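PDB 2QS8: Xaa-Pro Dipeptidase from Alteromonas macleodii, which probably acts as a metal-dependent carboxypeptidase or dipeptidase of the amidohydrolase superfamily, cleaving the last residue from short peptides. Local coordinates for residues G141-T146 against G192-V197; V166-V171 against V182-K187; A145-H150 against V171-Y176; T109-G114 against G229-V234; F213-V218 against A245-V250. All blocks are in the same frame, centred on the assembly; numbering follows the deposited sequence.

Interaction 1: residues G141-T146 against G192-V197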
# COMPACT_ATOMS: atom_id res chain seq x y z
N GLY A 141 3.75 -22.94 -8.64
CA GLY A 141 2.56 -22.66 -7.88
C GLY A 141 1.62 -21.73 -8.65
O GLY A 141 1.49 -21.85 -9.88
N LYS A 142 0.98 -20.80 -7.96
CA LYS A 142 0.06 -19.88 -8.60
C LYS A 142 0.78 -18.85 -9.46
O LYS A 142 1.69 -18.17 -9.00
CB LYS A 142 -0.80 -19.14 -7.56
CG LYS A 142 -1.73 -18.08 -8.16
CD LYS A 142 -2.95 -18.70 -8.86
CE LYS A 142 -3.73 -17.64 -9.63
NZ LYS A 142 -3.04 -17.24 -10.89
N THR A 143 0.37 -18.76 -10.72
CA THR A 143 0.96 -17.79 -11.65
C THR A 143 0.59 -16.40 -11.14
O THR A 143 -0.54 -16.17 -10.73
CB THR A 143 0.38 -17.94 -13.09
OG1 THR A 143 0.73 -19.23 -13.61
CG2 THR A 143 0.94 -16.85 -14.00
N ILE A 144 1.54 -15.47 -11.15
CA ILE A 144 1.26 -14.14 -10.65
C ILE A 144 0.82 -13.20 -11.77
O ILE A 144 1.42 -13.17 -12.84
CB ILE A 144 2.47 -13.55 -9.93
CG1 ILE A 144 2.85 -14.44 -8.75
CG2 ILE A 144 2.15 -12.12 -9.47
CD1 ILE A 144 4.07 -13.96 -7.97
N ALA A 145 -0.23 -12.43 -11.49
CA ALA A 145 -0.78 -11.49 -12.45
C ALA A 145 -1.23 -10.20 -11.79
O ALA A 145 -1.32 -10.10 -10.56
CB ALA A 145 -1.97 -12.14 -13.17
N THR A 146 -1.52 -9.20 -12.62
CA THR A 146 -2.04 -7.93 -12.15
C THR A 146 -3.56 -7.98 -12.34
O THR A 146 -4.06 -8.81 -13.09
CB THR A 146 -1.46 -6.75 -12.93
OG1 THR A 146 -1.60 -6.97 -14.34
CG2 THR A 146 0.00 -6.59 -12.59
N GLY A 192 9.87 -22.14 -8.28
CA GLY A 192 10.07 -20.95 -9.09
C GLY A 192 8.84 -20.06 -9.19
O GLY A 192 7.82 -20.28 -8.53
N ILE A 193 8.96 -19.05 -10.04
CA ILE A 193 7.90 -18.07 -10.25
C ILE A 193 7.46 -18.01 -11.69
O ILE A 193 8.26 -18.16 -12.61
CB ILE A 193 8.38 -16.66 -9.84
CG1 ILE A 193 8.68 -16.61 -8.34
CG2 ILE A 193 7.32 -15.61 -10.21
CD1 ILE A 193 7.45 -16.83 -7.44
N LYS A 194 6.16 -17.79 -11.87
CA LYS A 194 5.58 -17.65 -13.20
C LYS A 194 4.66 -16.43 -13.19
O LYS A 194 3.85 -16.26 -12.28
CB LYS A 194 4.79 -18.92 -13.55
CG LYS A 194 3.84 -18.76 -14.72
CD LYS A 194 4.58 -18.54 -16.02
CE LYS A 194 3.60 -18.56 -17.20
NZ LYS A 194 2.69 -19.74 -17.16
N ILE A 195 4.80 -15.57 -14.19
CA ILE A 195 3.95 -14.39 -14.30
C ILE A 195 3.43 -14.22 -15.72
O ILE A 195 4.02 -14.76 -16.67
CB ILE A 195 4.71 -13.08 -13.94
CG1 ILE A 195 5.80 -12.81 -14.98
CG2 ILE A 195 5.27 -13.17 -12.55
CD1 ILE A 195 6.54 -11.48 -14.80
N THR A 196 2.33 -13.51 -15.87
CA THR A 196 1.78 -13.22 -17.19
C THR A 196 2.10 -11.74 -17.42
O THR A 196 1.40 -10.84 -16.94
CB THR A 196 0.24 -13.47 -17.25
OG1 THR A 196 -0.41 -12.88 -16.12
CG2 THR A 196 -0.05 -14.96 -17.28
N VAL A 197 3.19 -11.49 -18.13
CA VAL A 197 3.62 -10.13 -18.41
C VAL A 197 2.77 -9.44 -19.49
O VAL A 197 2.88 -8.22 -19.68
CB VAL A 197 5.12 -10.10 -18.82
CG1 VAL A 197 5.27 -10.32 -20.31
CG2 VAL A 197 5.75 -8.77 -18.38
O HOH W 1 4.57 -18.40 -9.71
O HOH W 2 -1.14 -10.32 -15.80
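Residues 141-146 run beside the edge of strand 192-196 and are bridged to it at one point, Ile144 opposite Ile195. The N-H of Ile144 gives a short, nearly straight bond to the carbonyl of Lys194 (N to O 2.7 Å, 170°, in the carbonyl plane). The return bond, from Thr196 N to Ile144 O at 3.2 Å, is longer and lies almost along the C=O axis. A water extends the link, accepting from Lys194 N and lying close to Lys142 O.

The side chain of Lys194 leaves with CG anti to the backbone N (chi1 165°) and runs alongside Thr143, both pointing the same way. Its CB is 4.1 Å from Thr143 OG1. The next atom makes the main contact: Lys194 CG sits 3.3 Å from Thr143 OG1 and 3.5 Å from Thr143 CG2, so both branches of the threonine press on one methylene. Bends at chi2 and chi4 then bring NZ to within 4.1 Å of Thr143 OG1 and into a hydrogen bond with Val113 O, and the side chain comes to about 4 Å from the bound magnesium ion. A glycine at Thr143 would remove both branches, and the lysine stem would probably be less firmly steered. Thr196 OG1 rests 3.4 Å from Ala145 CB and donates to a second water, which also accepts weakly from Thr146 N.

Many amidohydrolase barrels carry a carboxylated, metal-bridging lysine on the fourth strand. Lys194 fits that position but is modelled as an unmodified lysine; if its amine is close to the ion, a charged form would probably be disfavoured.

Interaction 2: residues V166-V171 against V182-K187; sequences VPEQGV and VRQRYK
The guanidinium of Arg185 carries Gln184 CB over one face, 3.7 Å above the plane and offset toward the rim, while the carbonyl oxygens of Glu168 and Pro167 lie at its edge. Glu168 O takes the stronger bond from Arg185 NH2 at 2.7 Å and a weak second one from NH1. The oxygen lies close to the guanidinium plane, yet the donor stands well above the plane of the carbonyl, 64° out of it, and so is not on a lone pair. The other flat groups, the Glu168 carboxylate and the Gln184 amide, are turned 54° apart.

Residues 167-169 form a short 3-10 turn in the long loop that precedes strand 171-172, and this turn leans on helix 175-188 of the amidohydrolase barrel. Its backbone bond from Gly170 N to Pro167 O measures 2.9 Å, and Gln169 OE1 folds back to accept from Val166 N. Arg185 reaches the turn with chi1 (-109°) and chi2 both away from staggered values, which suggests some strain paid for by the grip on Glu168 O.

Gln184 projects from the helix toward the turn and crosses Glu168 at about a right angle. Its CG lies 3.2 Å from Glu168 O, and its OE1 is 3.3 Å from Glu168 CG. The amide NE2 looks elsewhere, to Tyr162 OH of the third subunit and Asp188 OD1; Asp188 also forms a salt bridge with Arg185 NH1.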
# COMPACT_ATOMS: atom_id res chain seq x y z
N VAL A 166 -6.22 -10.68 -3.29
CA VAL A 166 -5.16 -9.97 -2.60
C VAL A 166 -3.83 -10.46 -3.18
O VAL A 166 -3.79 -11.50 -3.84
CB VAL A 166 -5.22 -10.20 -1.06
CG1 VAL A 166 -6.50 -9.59 -0.52
CG2 VAL A 166 -5.12 -11.69 -0.73
N PRO A 167 -2.74 -9.72 -2.94
CA PRO A 167 -1.42 -10.10 -3.47
C PRO A 167 -1.02 -11.56 -3.23
O PRO A 167 -0.50 -12.21 -4.12
CB PRO A 167 -0.47 -9.12 -2.78
CG PRO A 167 -1.33 -7.90 -2.59
CD PRO A 167 -2.63 -8.51 -2.11
N GLU A 168 -1.28 -12.06 -2.03
CA GLU A 168 -0.93 -13.43 -1.69
C GLU A 168 -1.66 -14.45 -2.57
O GLU A 168 -1.20 -15.57 -2.72
CB GLU A 168 -1.22 -13.71 -0.21
CG GLU A 168 -0.30 -12.99 0.78
CD GLU A 168 -0.80 -11.60 1.18
OE1 GLU A 168 -1.64 -11.01 0.46
OE2 GLU A 168 -0.34 -11.10 2.23
N GLN A 169 -2.77 -14.05 -3.17
CA GLN A 169 -3.51 -14.96 -4.03
C GLN A 169 -2.98 -14.92 -5.47
O GLN A 169 -3.51 -15.59 -6.35
CB GLN A 169 -5.00 -14.63 -4.01
CG GLN A 169 -5.65 -14.89 -2.68
CD GLN A 169 -7.12 -14.48 -2.64
OE1 GLN A 169 -7.49 -13.40 -3.09
NE2 GLN A 169 -7.96 -15.35 -2.08
N GLY A 170 -1.94 -14.12 -5.72
CA GLY A 170 -1.39 -14.04 -7.06
C GLY A 170 -1.82 -12.89 -7.96
O GLY A 170 -1.48 -12.88 -9.14
N VAL A 171 -2.58 -11.94 -7.42
CA VAL A 171 -3.02 -10.76 -8.18
C VAL A 171 -2.43 -9.53 -7.48
O VAL A 171 -2.73 -9.24 -6.32
CB VAL A 171 -4.55 -10.66 -8.25
CG1 VAL A 171 -4.96 -9.54 -9.24
CG2 VAL A 171 -5.13 -12.00 -8.69
N VAL A 182 5.44 -12.95 -4.59
CA VAL A 182 6.57 -13.83 -4.84
C VAL A 182 6.88 -14.60 -3.55
O VAL A 182 7.06 -15.81 -3.57
CB VAL A 182 7.82 -13.04 -5.29
CG1 VAL A 182 9.05 -13.94 -5.29
CG2 VAL A 182 7.59 -12.48 -6.68
N ARG A 183 6.93 -13.89 -2.43
CA ARG A 183 7.20 -14.53 -1.16
C ARG A 183 6.12 -15.55 -0.79
O ARG A 183 6.43 -16.58 -0.17
CB ARG A 183 7.35 -13.47 -0.07
CG ARG A 183 8.70 -12.74 -0.14
CD ARG A 183 8.77 -11.52 0.78
NE ARG A 183 10.09 -10.90 0.78
CZ ARG A 183 10.30 -9.59 0.97
NH1 ARG A 183 9.28 -8.77 1.17
NH2 ARG A 183 11.52 -9.11 0.96
N GLN A 184 4.87 -15.30 -1.19
CA GLN A 184 3.79 -16.24 -0.91
C GLN A 184 4.03 -17.56 -1.64
O GLN A 184 3.74 -18.64 -1.12
CB GLN A 184 2.43 -15.68 -1.34
CG GLN A 184 1.26 -16.57 -0.98
CD GLN A 184 1.14 -16.77 0.52
OE1 GLN A 184 1.35 -15.84 1.30
NE2 GLN A 184 0.80 -17.99 0.93
N ARG A 185 4.57 -17.47 -2.86
CA ARG A 185 4.85 -18.68 -3.62
C ARG A 185 5.97 -19.45 -2.92
O ARG A 185 5.96 -20.68 -2.88
CB ARG A 185 5.21 -18.33 -5.06
CG ARG A 185 4.13 -18.72 -6.07
CD ARG A 185 2.72 -18.74 -5.45
NE ARG A 185 2.16 -17.40 -5.37
CZ ARG A 185 1.08 -17.08 -4.67
NH1 ARG A 185 0.41 -17.98 -3.97
NH2 ARG A 185 0.66 -15.82 -4.68
N TYR A 186 6.93 -18.72 -2.36
CA TYR A 186 8.02 -19.35 -1.62
C TYR A 186 7.39 -20.05 -0.39
O TYR A 186 7.76 -21.17 -0.03
CB TYR A 186 9.01 -18.29 -1.13
CG TYR A 186 9.85 -18.71 0.05
CD1 TYR A 186 10.87 -19.66 -0.09
CD2 TYR A 186 9.63 -18.18 1.31
CE1 TYR A 186 11.65 -20.07 1.00
CE2 TYR A 186 10.39 -18.57 2.41
CZ TYR A 186 11.40 -19.51 2.25
OH TYR A 186 12.16 -19.88 3.33
N LYS A 187 6.44 -19.36 0.22
CA LYS A 187 5.76 -19.86 1.40
C LYS A 187 4.96 -21.12 1.08
O LYS A 187 4.97 -22.06 1.86
CB LYS A 187 4.85 -18.77 1.99
CG LYS A 187 4.19 -19.08 3.33
CD LYS A 187 3.46 -17.84 3.87
CE LYS A 187 2.71 -18.15 5.15
NZ LYS A 187 2.26 -16.91 5.82

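Interaction 3: residues A145-H150 against V171-Y176. With MET (methionine), chain D.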
# COMPACT_ATOMS: atom_id res chain seq x y z
N ALA A 145 -0.23 -12.43 -11.49
CA ALA A 145 -0.78 -11.49 -12.45
C ALA A 145 -1.23 -10.20 -11.79
O ALA A 145 -1.32 -10.10 -10.56
CB ALA A 145 -1.97 -12.14 -13.17
N THR A 146 -1.52 -9.20 -12.62
CA THR A 146 -2.04 -7.93 -12.15
C THR A 146 -3.56 -7.98 -12.34
O THR A 146 -4.06 -8.81 -13.09
CB THR A 146 -1.46 -6.75 -12.93
OG1 THR A 146 -1.60 -6.97 -14.34
CG2 THR A 146 0.00 -6.59 -12.59
N THR A 147 -4.28 -7.09 -11.67
CA THR A 147 -5.74 -7.07 -11.77
C THR A 147 -6.25 -7.24 -13.20
O THR A 147 -5.90 -6.48 -14.09
CB THR A 147 -6.30 -5.76 -11.19
OG1 THR A 147 -5.99 -5.70 -9.79
CG2 THR A 147 -7.83 -5.68 -11.40
N GLY A 148 -7.08 -8.26 -13.40
CA GLY A 148 -7.64 -8.50 -14.72
C GLY A 148 -6.70 -9.19 -15.69
O GLY A 148 -7.09 -9.51 -16.81
N GLY A 149 -5.47 -9.44 -15.25
CA GLY A 149 -4.48 -10.09 -16.09
C GLY A 149 -4.81 -11.51 -16.51
O GLY A 149 -5.70 -12.16 -15.94
N HIS A 150 -4.08 -11.99 -17.50
CA HIS A 150 -4.30 -13.32 -18.04
C HIS A 150 -4.44 -14.41 -16.99
O HIS A 150 -5.24 -15.33 -17.15
CB HIS A 150 -3.17 -13.69 -19.01
CG HIS A 150 -3.29 -15.06 -19.61
ND1 HIS A 150 -4.39 -15.45 -20.35
CD2 HIS A 150 -2.47 -16.12 -19.56
CE1 HIS A 150 -4.23 -16.70 -20.73
NE2 HIS A 150 -3.07 -17.14 -20.27
N VAL A 171 -2.58 -11.94 -7.42
CA VAL A 171 -3.02 -10.76 -8.18
C VAL A 171 -2.43 -9.53 -7.48
O VAL A 171 -2.73 -9.24 -6.32
CB VAL A 171 -4.55 -10.66 -8.25
CG1 VAL A 171 -4.96 -9.54 -9.24
CG2 VAL A 171 -5.13 -12.00 -8.69
N VAL A 172 -1.58 -8.81 -8.21
CA VAL A 172 -0.85 -7.68 -7.66
C VAL A 172 -0.91 -6.37 -8.45
O VAL A 172 -1.28 -6.34 -9.62
CB VAL A 172 0.64 -8.04 -7.55
CG1 VAL A 172 0.82 -9.28 -6.69
CG2 VAL A 172 1.21 -8.27 -8.95
N ASN A 173 -0.49 -5.31 -7.78
CA ASN A 173 -0.40 -3.97 -8.35
C ASN A 173 0.73 -3.27 -7.59
O ASN A 173 0.67 -3.15 -6.36
CB ASN A 173 -1.72 -3.20 -8.18
CG ASN A 173 -2.83 -3.75 -9.05
OD1 ASN A 173 -2.77 -3.67 -10.29
ND2 ASN A 173 -3.86 -4.30 -8.42
N GLY A 174 1.76 -2.83 -8.31
CA GLY A 174 2.88 -2.17 -7.68
C GLY A 174 3.96 -3.14 -7.25
O GLY A 174 3.71 -4.34 -7.15
N PRO A 175 5.18 -2.65 -6.98
CA PRO A 175 6.32 -3.48 -6.57
C PRO A 175 6.23 -4.15 -5.20
O PRO A 175 6.77 -5.24 -5.00
CB PRO A 175 7.50 -2.52 -6.67
CG PRO A 175 6.89 -1.21 -6.29
CD PRO A 175 5.56 -1.22 -7.02
N TYR A 176 5.56 -3.51 -4.24
CA TYR A 176 5.45 -4.10 -2.92
C TYR A 176 4.50 -5.29 -2.93
O TYR A 176 4.78 -6.32 -2.30
CB TYR A 176 5.04 -3.03 -1.89
CG TYR A 176 5.98 -1.85 -1.93
CD1 TYR A 176 5.50 -0.55 -2.12
CD2 TYR A 176 7.36 -2.05 -1.87
CE1 TYR A 176 6.38 0.53 -2.25
CE2 TYR A 176 8.24 -0.99 -2.00
CZ TYR A 176 7.75 0.30 -2.19
OH TYR A 176 8.65 1.34 -2.33
N MET D . -2.02 -20.77 -22.56
CA MET D . -1.67 -19.76 -23.60
C MET D . -2.64 -18.58 -23.61
O MET D . -2.25 -17.50 -24.08
CB MET D . -1.67 -20.42 -24.98
CG MET D . -1.26 -19.49 -26.08
SD MET D . -1.07 -20.35 -27.60
CE MET D . 0.38 -21.30 -27.22
OXT MET D . -3.79 -18.77 -23.14
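Backbone bonds set the register of two short parallel strands, with Ala145 level with Val171. Val172 N donates to Ala145 O at 2.7 Å (157°, in the carbonyl plane), and Gly170 on the other side of Val171 bonds to Ala145 as well. Two CA-H...O contacts add to this, Val171 CA to Ala145 O at 3.0 Å and Thr146 CA to Val172 O at 3.1 Å.

One side-chain hydrogen bond joins the segments just past the strands. Asn173 ND2 gives an almost straight N-H, 170°, to Thr147 OG1 at 2.9 Å, with the hydroxyl oxygen lying in the amide plane. The other end of that amide is also held: OD1 accepts from Arg183 NH1 of the second subunit, so the flip of the Asn173 side chain is fixed from both sides.

Van der Waals contacts fill in around these bonds. Val171 CG1, anti to its backbone N, packs against the Thr147 backbone, 3.5 Å from Thr147 N. The methyls Thr146 CG2 and Val172 CG2 meet at 4.2 Å, their side chains crossing at about a right angle.

From the strand the chain enters a type II beta turn, Thr146 to Gly149, closed by Gly149 N to Thr146 O, with Gly148 at its positive-phi position. The turn leads directly to His150, whose CE1 lies 3.2 Å from OXT of the bound methionine: a strand-end loop of an amidohydrolase barrel reaching into the ligand pocket.

Interaction 4: residues T109-G114 against G229-V234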
# COMPACT_ATOMS: atom_id res chain seq x y z
N THR A 109 11.29 -35.36 -16.28
CA THR A 109 11.36 -34.11 -15.54
C THR A 109 10.48 -33.09 -16.25
O THR A 109 10.51 -33.00 -17.48
CB THR A 109 12.81 -33.55 -15.44
OG1 THR A 109 13.65 -34.46 -14.74
CG2 THR A 109 12.81 -32.22 -14.68
N VAL A 110 9.70 -32.33 -15.49
CA VAL A 110 8.85 -31.30 -16.06
C VAL A 110 8.84 -30.07 -15.17
O VAL A 110 9.13 -30.15 -13.98
CB VAL A 110 7.37 -31.77 -16.24
CG1 VAL A 110 7.29 -32.95 -17.19
CG2 VAL A 110 6.76 -32.14 -14.90
N ARG A 111 8.53 -28.93 -15.77
CA ARG A 111 8.42 -27.68 -15.04
C ARG A 111 6.94 -27.26 -15.14
O ARG A 111 6.48 -26.87 -16.23
CB ARG A 111 9.32 -26.60 -15.67
CG ARG A 111 9.42 -25.31 -14.86
CD ARG A 111 10.28 -24.22 -15.53
NE ARG A 111 9.70 -23.78 -16.80
CZ ARG A 111 10.06 -22.68 -17.44
NH1 ARG A 111 11.01 -21.89 -16.94
NH2 ARG A 111 9.44 -22.33 -18.56
N GLN A 112 6.18 -27.37 -14.05
CA GLN A 112 4.78 -26.95 -14.06
C GLN A 112 4.78 -25.44 -13.80
O GLN A 112 5.20 -24.98 -12.74
CB GLN A 112 3.97 -27.63 -12.97
CG GLN A 112 2.52 -27.13 -12.94
CD GLN A 112 1.51 -28.25 -13.10
OE1 GLN A 112 1.77 -29.25 -13.76
NE2 GLN A 112 0.33 -28.07 -12.51
N VAL A 113 4.30 -24.68 -14.77
CA VAL A 113 4.28 -23.25 -14.61
C VAL A 113 2.87 -22.68 -14.47
O VAL A 113 2.47 -21.81 -15.24
CB VAL A 113 5.00 -22.55 -15.79
CG1 VAL A 113 6.51 -22.79 -15.68
CG2 VAL A 113 4.49 -23.12 -17.10
N GLY A 114 2.14 -23.18 -13.47
CA GLY A 114 0.80 -22.68 -13.21
C GLY A 114 -0.33 -23.66 -12.91
O GLY A 114 -0.58 -24.58 -13.67
N GLY A 229 16.25 -17.39 -4.58
CA GLY A 229 16.83 -18.41 -5.44
C GLY A 229 15.80 -19.09 -6.32
O GLY A 229 15.83 -20.31 -6.52
N MSE A 230 14.87 -18.30 -6.85
CA MSE A 230 13.81 -18.82 -7.70
C MSE A 230 13.97 -18.37 -9.15
O MSE A 230 14.34 -17.23 -9.40
CB MSE A 230 12.47 -18.35 -7.16
CG MSE A 230 12.22 -18.85 -5.75
SE MSE A 230 10.54 -18.13 -5.05
CE MSE A 230 9.25 -19.55 -5.58
N TRP A 231 13.74 -19.28 -10.09
CA TRP A 231 13.83 -18.91 -11.50
C TRP A 231 12.53 -18.19 -11.85
O TRP A 231 11.54 -18.30 -11.11
CB TRP A 231 14.02 -20.13 -12.41
CG TRP A 231 13.26 -21.37 -12.00
CD1 TRP A 231 13.76 -22.46 -11.37
CD2 TRP A 231 11.86 -21.63 -12.20
NE1 TRP A 231 12.78 -23.40 -11.18
CE2 TRP A 231 11.60 -22.92 -11.67
CE3 TRP A 231 10.80 -20.91 -12.77
CZ2 TRP A 231 10.33 -23.50 -11.70
CZ3 TRP A 231 9.53 -21.49 -12.80
CH2 TRP A 231 9.31 -22.77 -12.27
N VAL A 232 12.52 -17.46 -12.95
CA VAL A 232 11.33 -16.74 -13.37
C VAL A 232 10.94 -17.05 -14.81
O VAL A 232 11.67 -16.74 -15.75
CB VAL A 232 11.54 -15.20 -13.21
CG1 VAL A 232 10.33 -14.42 -13.69
CG2 VAL A 232 11.82 -14.87 -11.74
N ALA A 233 9.79 -17.71 -14.98
CA ALA A 233 9.25 -18.05 -16.29
C ALA A 233 8.24 -16.94 -16.60
O ALA A 233 7.56 -16.46 -15.70
CB ALA A 233 8.56 -19.41 -16.25
N VAL A 234 8.13 -16.54 -17.86
CA VAL A 234 7.23 -15.44 -18.22
C VAL A 234 6.31 -15.64 -19.43
O VAL A 234 6.78 -15.80 -20.56
CB VAL A 234 8.04 -14.13 -18.43
CG1 VAL A 234 7.11 -12.96 -18.77
CG2 VAL A 234 8.86 -13.82 -17.19
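A CH-pi contact carries most of this meeting: Arg111 CD stands over one face of the Trp231 six-membered ring, 3.9 Å from its centroid and 18° off the ring normal. The preceding methylene, Arg111 CG, touches the rim at CH2 (3.6 Å). The two side chains slide past each other in opposite directions, with guanidinium and indole planes 36° apart. Any cation-pi attraction is weak at best, since Arg111 CZ is 5.2 Å from the same centroid.

Over one face of the guanidinium lies the methyl of Ala233, its CB 3.6 Å from Arg111 NH1.

The apolar pairs belong to Val113, whose CG1 meets Ala233 CB at 4.0 Å and Trp231 CZ3 at 4.4 Å.

The polar end of Arg111 is satisfied elsewhere, NE by Met68 O, NH1 by Ser252 OG and NH2 by a salt bridge to Glu254. An alanine at Arg111 would remove the chain lying on Trp231 and these polar links, and would probably loosen the packing between the strands they join.

No backbone bond crosses this contact. Strand 107-112 pairs with 60-67 and 136-139, and strand 231-236 with 192-196 and 252-253, so the side chains meet across the barrel interior, with Val113 also touching the metal ligand His69.

Interaction 5: residues F213-V218 against A245-V250; sequences FTQEEV and AIKAGV
The first turn of helix 215-227 lies against the last turn of helix 239-248, Val218 and Ala245 being nearest, CA to CA 6.2 Å, and no hydrogen bond joins the segments. Thr214 is the N-cap of the first helix and forms a capping box with Glu217: Glu217 N donates to Thr214 OG1 at 2.9 Å, and Thr214 N returns a bond to Glu217 OE1, which uses its anti lone pair. At the other end Gly249 takes positive phi in a Schellman motif, with a bond from Gly249 N to Ile246 O and a weak one from Val250 N to Ala245 O.

Val218 carries the contact. It puts CG2 anti to the backbone N and CG1 in the crowded position between N and carbonyl carbon (chi1 60°). CG2 then lies 3.9 Å from Ala245 CA and 3.9 Å from Ala248 CB, bedded between these two residues of the last turn, while Val250 CG1 comes within 4.5 Å of the same methyl. Small residues at Ala245 and Ala248 are consistent with this close approach.

Gln215 bends at chi2 so that NE2 passes 3.9 Å from Ala248 CB. The bond of this nitrogen to Arg244 O reaches helix 239-248, while that to Asp219 OD1 stays within its own helix and holds the amide in place.

Strand 231-236 links the two helices in the chain, and Ala245 and Val250 rest on its Val234. Helix 261-270 receives Ile246, and the capping residue Glu217 bonds to Gly174 N and forms a salt bridge with Arg183 of the second subunit.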
# COMPACT_ATOMS: atom_id res chain seq x y z
N PHE A 213 2.41 -5.77 -16.94
CA PHE A 213 3.33 -5.55 -15.84
C PHE A 213 4.10 -4.29 -16.21
O PHE A 213 4.52 -4.13 -17.36
CB PHE A 213 4.31 -6.71 -15.67
CG PHE A 213 3.89 -7.75 -14.66
CD1 PHE A 213 2.84 -8.63 -14.94
CD2 PHE A 213 4.54 -7.85 -13.44
CE1 PHE A 213 2.46 -9.60 -14.00
CE2 PHE A 213 4.16 -8.82 -12.49
CZ PHE A 213 3.12 -9.69 -12.78
N THR A 214 4.28 -3.38 -15.26
CA THR A 214 5.05 -2.17 -15.51
C THR A 214 6.51 -2.61 -15.38
O THR A 214 6.79 -3.69 -14.85
CB THR A 214 4.76 -1.09 -14.46
OG1 THR A 214 5.28 -1.53 -13.21
CG2 THR A 214 3.24 -0.83 -14.31
N GLN A 215 7.45 -1.79 -15.84
CA GLN A 215 8.86 -2.17 -15.75
C GLN A 215 9.22 -2.30 -14.27
O GLN A 215 9.93 -3.22 -13.87
CB GLN A 215 9.75 -1.13 -16.43
CG GLN A 215 11.20 -1.58 -16.54
CD GLN A 215 11.35 -2.83 -17.40
OE1 GLN A 215 11.04 -2.82 -18.60
NE2 GLN A 215 11.82 -3.91 -16.79
N GLU A 216 8.72 -1.37 -13.46
CA GLU A 216 8.96 -1.41 -12.02
C GLU A 216 8.42 -2.71 -11.39
O GLU A 216 9.06 -3.31 -10.53
CB GLU A 216 8.30 -0.20 -11.36
CG GLU A 216 8.28 -0.21 -9.84
CD GLU A 216 7.52 1.00 -9.26
OE1 GLU A 216 6.38 1.25 -9.69
OE2 GLU A 216 8.07 1.69 -8.38
N GLU A 217 7.24 -3.13 -11.82
CA GLU A 217 6.65 -4.35 -11.29
C GLU A 217 7.41 -5.62 -11.70
O GLU A 217 7.63 -6.49 -10.87
CB GLU A 217 5.17 -4.45 -11.70
CG GLU A 217 4.28 -3.33 -11.16
CD GLU A 217 2.85 -3.38 -11.69
OE1 GLU A 217 2.64 -3.73 -12.87
OE2 GLU A 217 1.93 -3.03 -10.93
N VAL A 218 7.80 -5.73 -12.96
CA VAL A 218 8.52 -6.93 -13.37
C VAL A 218 9.95 -6.92 -12.83
O VAL A 218 10.51 -7.97 -12.56
CB VAL A 218 8.50 -7.14 -14.93
CG1 VAL A 218 9.14 -5.96 -15.65
CG2 VAL A 218 9.22 -8.42 -15.27
N ALA A 245 10.21 -7.73 -19.56
CA ALA A 245 10.64 -8.90 -18.82
C ALA A 245 12.05 -9.36 -19.19
O ALA A 245 12.82 -9.74 -18.32
CB ALA A 245 9.64 -10.05 -19.03
N ILE A 246 12.37 -9.32 -20.48
CA ILE A 246 13.69 -9.72 -20.95
C ILE A 246 14.72 -8.78 -20.34
O ILE A 246 15.74 -9.22 -19.81
CB ILE A 246 13.78 -9.66 -22.48
CG1 ILE A 246 12.76 -10.63 -23.08
CG2 ILE A 246 15.19 -10.03 -22.94
CD1 ILE A 246 12.54 -10.46 -24.56
N LYS A 247 14.45 -7.49 -20.41
CA LYS A 247 15.37 -6.50 -19.85
C LYS A 247 15.47 -6.62 -18.33
O LYS A 247 16.48 -6.26 -17.74
CB LYS A 247 14.93 -5.09 -20.22
CG LYS A 247 15.23 -4.72 -21.67
CD LYS A 247 14.95 -3.25 -21.99
CE LYS A 247 13.48 -2.94 -22.08
NZ LYS A 247 13.28 -1.52 -22.50
N ALA A 248 14.41 -7.12 -17.69
CA ALA A 248 14.41 -7.25 -16.23
C ALA A 248 15.30 -8.41 -15.79
O ALA A 248 15.77 -8.44 -14.65
CB ALA A 248 12.99 -7.44 -15.70
N GLY A 249 15.52 -9.36 -16.70
CA GLY A 249 16.38 -10.49 -16.38
C GLY A 249 15.71 -11.82 -16.09
O GLY A 249 16.29 -12.65 -15.40
N VAL A 250 14.50 -12.03 -16.61
CA VAL A 250 13.81 -13.28 -16.36
C VAL A 250 14.57 -14.42 -17.06
O VAL A 250 15.36 -14.18 -17.97
CB VAL A 250 12.34 -13.22 -16.83
CG1 VAL A 250 11.63 -12.09 -16.12
CG2 VAL A 250 12.26 -13.03 -18.33

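In the fold
Interaction 1 stands at the centre of the group. It shares Ala145 and Thr146 with interaction 3 and meets interaction 4 through the bond from Lys194 NZ to Val113 O (2.8 Å), beside the magnesium ion. Interaction 2 lies about 9 Å away, centre to centre, and joins it through Ala145 N to Gly170 O at 2.7 Å. Interactions 3 and 5 are linked by Gly174 N to Glu217 OE2 (2.6 Å), and both touch the second subunit. Interactions 4 and 5 use opposite faces of strand 231-236, one inside the barrel and one against its helices. The methionine pocket is reached through His150 of interaction 3, which packs on Thr196 of interaction 1.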